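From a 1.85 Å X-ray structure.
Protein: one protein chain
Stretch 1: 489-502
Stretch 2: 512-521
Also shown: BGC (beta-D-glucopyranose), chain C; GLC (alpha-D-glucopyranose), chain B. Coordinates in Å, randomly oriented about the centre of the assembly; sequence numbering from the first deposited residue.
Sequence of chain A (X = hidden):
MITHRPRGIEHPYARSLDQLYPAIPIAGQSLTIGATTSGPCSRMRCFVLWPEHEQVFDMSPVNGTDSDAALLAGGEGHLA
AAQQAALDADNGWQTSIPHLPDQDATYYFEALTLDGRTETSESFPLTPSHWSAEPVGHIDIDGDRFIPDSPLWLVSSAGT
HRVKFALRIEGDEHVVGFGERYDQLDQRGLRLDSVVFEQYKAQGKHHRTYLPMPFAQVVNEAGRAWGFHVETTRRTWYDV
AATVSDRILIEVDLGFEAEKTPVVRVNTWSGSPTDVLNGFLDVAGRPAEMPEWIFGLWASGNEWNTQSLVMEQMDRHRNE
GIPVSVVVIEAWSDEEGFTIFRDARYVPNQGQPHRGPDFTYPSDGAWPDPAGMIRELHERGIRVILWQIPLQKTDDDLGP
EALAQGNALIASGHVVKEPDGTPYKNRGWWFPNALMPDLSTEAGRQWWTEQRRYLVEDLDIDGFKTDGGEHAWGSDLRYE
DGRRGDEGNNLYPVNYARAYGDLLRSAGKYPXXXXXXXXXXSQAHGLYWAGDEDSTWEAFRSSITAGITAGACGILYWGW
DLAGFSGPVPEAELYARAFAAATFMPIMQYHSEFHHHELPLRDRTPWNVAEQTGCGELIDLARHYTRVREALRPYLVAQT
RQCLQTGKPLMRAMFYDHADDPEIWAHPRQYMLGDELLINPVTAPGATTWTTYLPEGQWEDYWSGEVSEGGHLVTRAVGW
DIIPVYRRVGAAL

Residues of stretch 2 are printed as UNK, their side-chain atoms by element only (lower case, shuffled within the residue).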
# COMPACT_ATOMS: atom_id res chain seq x y z
N ASN A 489 2.59 4.45 12.95
CA ASN A 489 1.94 4.81 11.68
C ASN A 489 2.21 3.78 10.55
O ASN A 489 1.27 3.43 9.84
CB ASN A 489 2.29 6.23 11.25
CG ASN A 489 1.83 7.29 12.26
OD1 ASN A 489 1.08 7.00 13.20
ND2 ASN A 489 2.30 8.49 12.09
N ASN A 490 3.45 3.30 10.41
CA ASN A 490 3.74 2.23 9.43
C ASN A 490 3.15 0.88 9.84
O ASN A 490 2.81 0.04 9.00
CB ASN A 490 5.24 2.04 9.22
CG ASN A 490 5.88 3.15 8.40
OD1 ASN A 490 5.27 3.73 7.50
ND2 ASN A 490 7.16 3.43 8.69
N LEU A 491 3.09 0.65 11.15
CA LEU A 491 2.50 -0.55 11.70
C LEU A 491 0.99 -0.62 11.51
O LEU A 491 0.42 -1.72 11.46
CB LEU A 491 2.85 -0.66 13.19
CG LEU A 491 2.43 -1.93 13.93
CD1 LEU A 491 2.98 -3.20 13.29
CD2 LEU A 491 2.86 -1.85 15.38
N TYR A 492 0.33 0.53 11.41
CA TYR A 492 -1.14 0.60 11.37
C TYR A 492 -1.81 -0.45 10.46
O TYR A 492 -2.74 -1.14 10.89
CB TYR A 492 -1.63 2.01 10.99
CG TYR A 492 -3.08 2.18 11.30
CD1 TYR A 492 -4.06 1.74 10.43
CD2 TYR A 492 -3.48 2.72 12.52
CE1 TYR A 492 -5.41 1.82 10.75
CE2 TYR A 492 -4.82 2.83 12.85
CZ TYR A 492 -5.79 2.39 11.97
OH TYR A 492 -7.12 2.52 12.31
N PRO A 493 -1.38 -0.53 9.18
CA PRO A 493 -2.09 -1.46 8.31
C PRO A 493 -1.96 -2.93 8.69
O PRO A 493 -2.88 -3.72 8.38
CB PRO A 493 -1.49 -1.17 6.92
CG PRO A 493 -0.19 -0.52 7.18
CD PRO A 493 -0.43 0.31 8.42
N VAL A 494 -0.89 -3.29 9.40
CA VAL A 494 -0.72 -4.65 9.91
C VAL A 494 -1.79 -4.93 10.98
O VAL A 494 -2.47 -5.95 10.93
CB VAL A 494 0.69 -4.87 10.48
CG1 VAL A 494 0.89 -6.32 10.91
CG2 VAL A 494 1.74 -4.49 9.43
N ASN A 495 -1.93 -4.00 11.93
CA ASN A 495 -2.94 -4.11 12.98
C ASN A 495 -4.38 -4.11 12.43
O ASN A 495 -5.27 -4.82 12.94
CB ASN A 495 -2.73 -2.98 13.99
CG ASN A 495 -1.58 -3.25 14.95
OD1 ASN A 495 -1.33 -4.39 15.30
ND2 ASN A 495 -0.89 -2.21 15.39
N TYR A 496 -4.60 -3.32 11.38
CA TYR A 496 -5.91 -3.23 10.71
C TYR A 496 -6.34 -4.56 10.09
O TYR A 496 -7.44 -5.07 10.35
CB TYR A 496 -5.81 -2.12 9.68
CG TYR A 496 -6.96 -1.89 8.73
CD1 TYR A 496 -8.29 -2.01 9.12
CD2 TYR A 496 -6.70 -1.52 7.41
CE1 TYR A 496 -9.33 -1.75 8.21
CE2 TYR A 496 -7.71 -1.25 6.51
CZ TYR A 496 -9.03 -1.38 6.91
OH TYR A 496 -10.04 -1.11 5.99
N ALA A 497 -5.47 -5.12 9.26
CA ALA A 497 -5.74 -6.43 8.64
C ALA A 497 -5.91 -7.49 9.71
O ALA A 497 -6.86 -8.28 9.67
CB ALA A 497 -4.63 -6.81 7.66
N ARG A 498 -5.02 -7.50 10.70
CA ARG A 498 -5.14 -8.40 11.84
C ARG A 498 -6.50 -8.31 12.55
O ARG A 498 -7.09 -9.33 12.88
CB ARG A 498 -4.04 -8.13 12.85
CG ARG A 498 -4.11 -8.99 14.10
CD ARG A 498 -2.99 -8.71 15.07
NE ARG A 498 -3.07 -9.62 16.22
CZ ARG A 498 -2.29 -9.57 17.29
NH1 ARG A 498 -1.35 -8.65 17.40
NH2 ARG A 498 -2.48 -10.45 18.27
N ALA A 499 -6.97 -7.09 12.80
CA ALA A 499 -8.26 -6.88 13.52
C ALA A 499 -9.39 -7.63 12.83
O ALA A 499 -10.16 -8.32 13.48
CB ALA A 499 -8.59 -5.40 13.58
N TYR A 500 -9.48 -7.50 11.50
CA TYR A 500 -10.58 -8.12 10.76
C TYR A 500 -10.37 -9.63 10.57
O TYR A 500 -11.34 -10.41 10.62
CB TYR A 500 -10.82 -7.41 9.43
CG TYR A 500 -11.54 -6.09 9.56
CD1 TYR A 500 -10.85 -4.89 9.85
CD2 TYR A 500 -12.92 -6.02 9.40
CE1 TYR A 500 -11.53 -3.68 9.95
CE2 TYR A 500 -13.60 -4.82 9.47
CZ TYR A 500 -12.91 -3.65 9.75
OH TYR A 500 -13.62 -2.47 9.78
N GLY A 501 -9.12 -10.05 10.38
CA GLY A 501 -8.78 -11.48 10.39
C GLY A 501 -9.23 -12.16 11.68
O GLY A 501 -9.85 -13.23 11.64
N ASP A 502 -8.96 -11.52 12.82
CA ASP A 502 -9.38 -12.04 14.13
C ASP A 502 -10.91 -12.10 14.28
O ASP A 502 -11.44 -13.05 14.88
CB ASP A 502 -8.76 -11.23 15.27
CG ASP A 502 -7.27 -11.45 15.41
OD1 ASP A 502 -6.74 -12.40 14.80
OD2 ASP A 502 -6.60 -10.67 16.13
N UNK A 512 -10.16 -14.11 5.56
CA UNK A 512 -10.05 -13.60 4.22
C UNK A 512 -10.27 -12.08 4.30
O UNK A 512 -11.41 -11.59 4.21
c UNK A 512 -10.92 -13.71 1.88
c UNK A 512 -10.73 -15.80 3.21
c UNK A 512 -11.03 -14.30 3.27
N UNK A 513 -9.17 -11.36 4.51
CA UNK A 513 -9.11 -9.92 4.29
C UNK A 513 -8.38 -9.63 2.99
O UNK A 513 -7.54 -10.42 2.56
c UNK A 513 -8.41 -9.18 5.45
o UNK A 513 -7.05 -9.66 5.61
c UNK A 513 -9.17 -9.39 6.72
N UNK A 514 -8.68 -8.50 2.37
CA UNK A 514 -8.13 -8.13 1.06
C UNK A 514 -7.72 -6.66 1.20
O UNK A 514 -8.60 -5.78 1.24
c UNK A 514 -9.26 -7.33 -3.66
c UNK A 514 -9.24 -8.32 0.02
c UNK A 514 -9.56 -7.40 -2.30
c UNK A 514 -8.21 -8.06 -4.16
c UNK A 514 -7.79 -8.96 -1.96
c UNK A 514 -8.83 -8.21 -1.43
c UNK A 514 -7.46 -8.87 -3.31
N UNK A 515 -6.41 -6.41 1.30
CA UNK A 515 -5.83 -5.09 1.64
C UNK A 515 -4.89 -4.61 0.55
O UNK A 515 -4.43 -5.40 -0.24
o UNK A 515 -5.79 -5.75 3.97
c UNK A 515 -5.02 -5.18 2.94
N UNK A 516 -4.64 -3.29 0.49
CA UNK A 516 -3.62 -2.72 -0.38
C UNK A 516 -2.39 -2.27 0.39
O UNK A 516 -1.31 -2.21 -0.19
c UNK A 516 -4.16 -1.54 -1.22
c UNK A 516 -5.25 0.77 -1.21
n UNK A 516 -5.36 1.99 -0.39
n UNK A 516 -6.68 3.18 -1.88
n UNK A 516 -5.99 4.15 0.06
c UNK A 516 -6.01 3.10 -0.74
c UNK A 516 -4.60 -0.33 -0.38
N UNK A 517 -2.54 -1.91 1.66
CA UNK A 517 -1.39 -1.42 2.41
C UNK A 517 -0.93 -2.43 3.45
O UNK A 517 -1.67 -3.33 3.87
c UNK A 517 -1.64 -0.04 3.03
o UNK A 517 -2.61 -0.13 4.05
N UNK A 518 0.32 -2.25 3.84
CA UNK A 518 0.98 -3.13 4.78
C UNK A 518 2.42 -2.76 5.09
O UNK A 518 2.94 -1.74 4.63
N UNK A 519 3.05 -3.63 5.89
CA UNK A 519 4.39 -3.47 6.39
C UNK A 519 4.89 -4.86 6.85
O UNK A 519 4.20 -5.86 6.63
c UNK A 519 5.78 -1.78 7.74
c UNK A 519 4.43 -2.43 7.55
c UNK A 519 7.48 -0.21 7.01
c UNK A 519 6.24 -0.84 6.84
c UNK A 519 8.29 -0.57 8.11
c UNK A 519 6.58 -2.10 8.84
c UNK A 519 7.82 -1.50 9.01
N UNK A 520 6.08 -4.94 7.42
CA UNK A 520 6.57 -6.17 8.04
C UNK A 520 5.49 -6.74 8.96
O UNK A 520 4.93 -6.00 9.77
o UNK A 520 8.73 -5.06 8.09
c UNK A 520 8.53 -7.12 9.30
c UNK A 520 7.83 -5.86 8.86
N UNK A 521 5.18 -8.03 8.80
CA UNK A 521 4.08 -8.69 9.50
C UNK A 521 2.81 -8.89 8.70
O UNK A 521 2.02 -9.79 9.01
C2 BGC C . -9.57 1.24 -3.35
C3 BGC C . -10.47 1.05 -4.59
C4 BGC C . -11.92 1.25 -4.18
C5 BGC C . -12.13 2.60 -3.49
C6 BGC C . -13.54 2.67 -2.93
C1 BGC C . -10.17 1.92 -2.09
O2 BGC C . -8.14 1.31 -3.54
O3 BGC C . -10.25 -0.24 -5.16
O4 BGC C . -12.78 1.14 -5.33
O5 BGC C . -11.18 2.88 -2.43
O6 BGC C . -13.85 3.99 -2.48
C1 GLC B . -10.06 7.63 -5.31
C2 GLC B . -9.76 6.13 -5.40
C3 GLC B . -9.55 5.54 -4.01
C4 GLC B . -8.44 6.29 -3.30
C5 GLC B . -8.85 7.76 -3.22
C6 GLC B . -7.83 8.63 -2.51
O2 GLC B . -10.82 5.47 -6.09
O3 GLC B . -9.22 4.15 -4.13
O4 GLC B . -8.21 5.73 -1.99
O5 GLC B . -9.06 8.30 -4.54
O6 GLC B . -6.64 8.82 -3.29
O HOH W 1 -1.49 -5.53 6.41

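Position 512 carries three carbons, one bearing the other two; its CA-to-CB bond points away from the helix, and its side chain touches nothing on stretch 1. A beta-branched, all-carbon side chain of this size is Val512.

Position 513 has a carbon bearing one oxygen and one carbon, and its CA-to-CB bond points toward the helix. Its terminal carbon makes the closest contacts, 3.7 Å from Tyr500 CB and 3.7 Å from Gly501 N. The branching makes it Thr513, and that carbon is the methyl CG2.

Position 514 shows one carbon and then a six-carbon ring with no oxygen, out of reach of the helix: Phe514. Position 515 has one carbon and one oxygen and turns back toward it, the alternation expected of a strand. The oxygen of position 515 sits 4.0 Å from Ala497 CB, small against small. This is Ser515.

At position 516 three carbons lead to a nitrogen, then to a carbon carrying two more nitrogens: Arg516. It lies out of reach of the helix and hydrogen-bonds both sugars. Arg516 NH1 donates to BGC O2 at 2.9 Å and to GLC O4 at 3.0 Å, both near the guanidinium plane.

Position 517 again has one carbon and one oxygen. The oxygen rests 3.3 Å from Pro493 CB, a van der Waals contact, and finds its hydrogen bond elsewhere in the structure. This is Ser517.

Position 518 has no side-chain atoms; its N comes 3.7 Å from Pro493 CB, where the backbones run close, with the CA atoms of 518 and Pro493 5.0 Å apart. It is Gly518.

Position 519 has one carbon and a six-carbon ring. Asn490 CB lies over one ring face, 3.9 Å from the centroid of the ring at 519, in a CH-pi contact, while CB of 519 packs 3.9 Å from Val494 CG2. Hence Phe519.

Position 520 is a carbon bearing one oxygen and one carbon; its CA-to-CB bond points sideways, and the backbone makes the contact, O of 520 lying 3.5 Å from Val494 CG2. It is Thr520.

Position 521 is bare. At its backbone angles a CB would be jammed against the carbonyl O of Thr520, which by itself calls for glycine, and an ideal CB at 521 would lie 3.3 Å from Val494 CG1. This is Gly521.

The contact works by shape. No direct hydrogen bond crosses it; one water weakly links Pro493 O, at 3.0 Å from the water O, to Ser517 O, at 3.4 Å from the same water O. Strand and helix run nearly antiparallel, and small residues, a proline, Val494 and one aromatic face fill the gap.

Stretch 2 (512-521) VTFSRSGFTG
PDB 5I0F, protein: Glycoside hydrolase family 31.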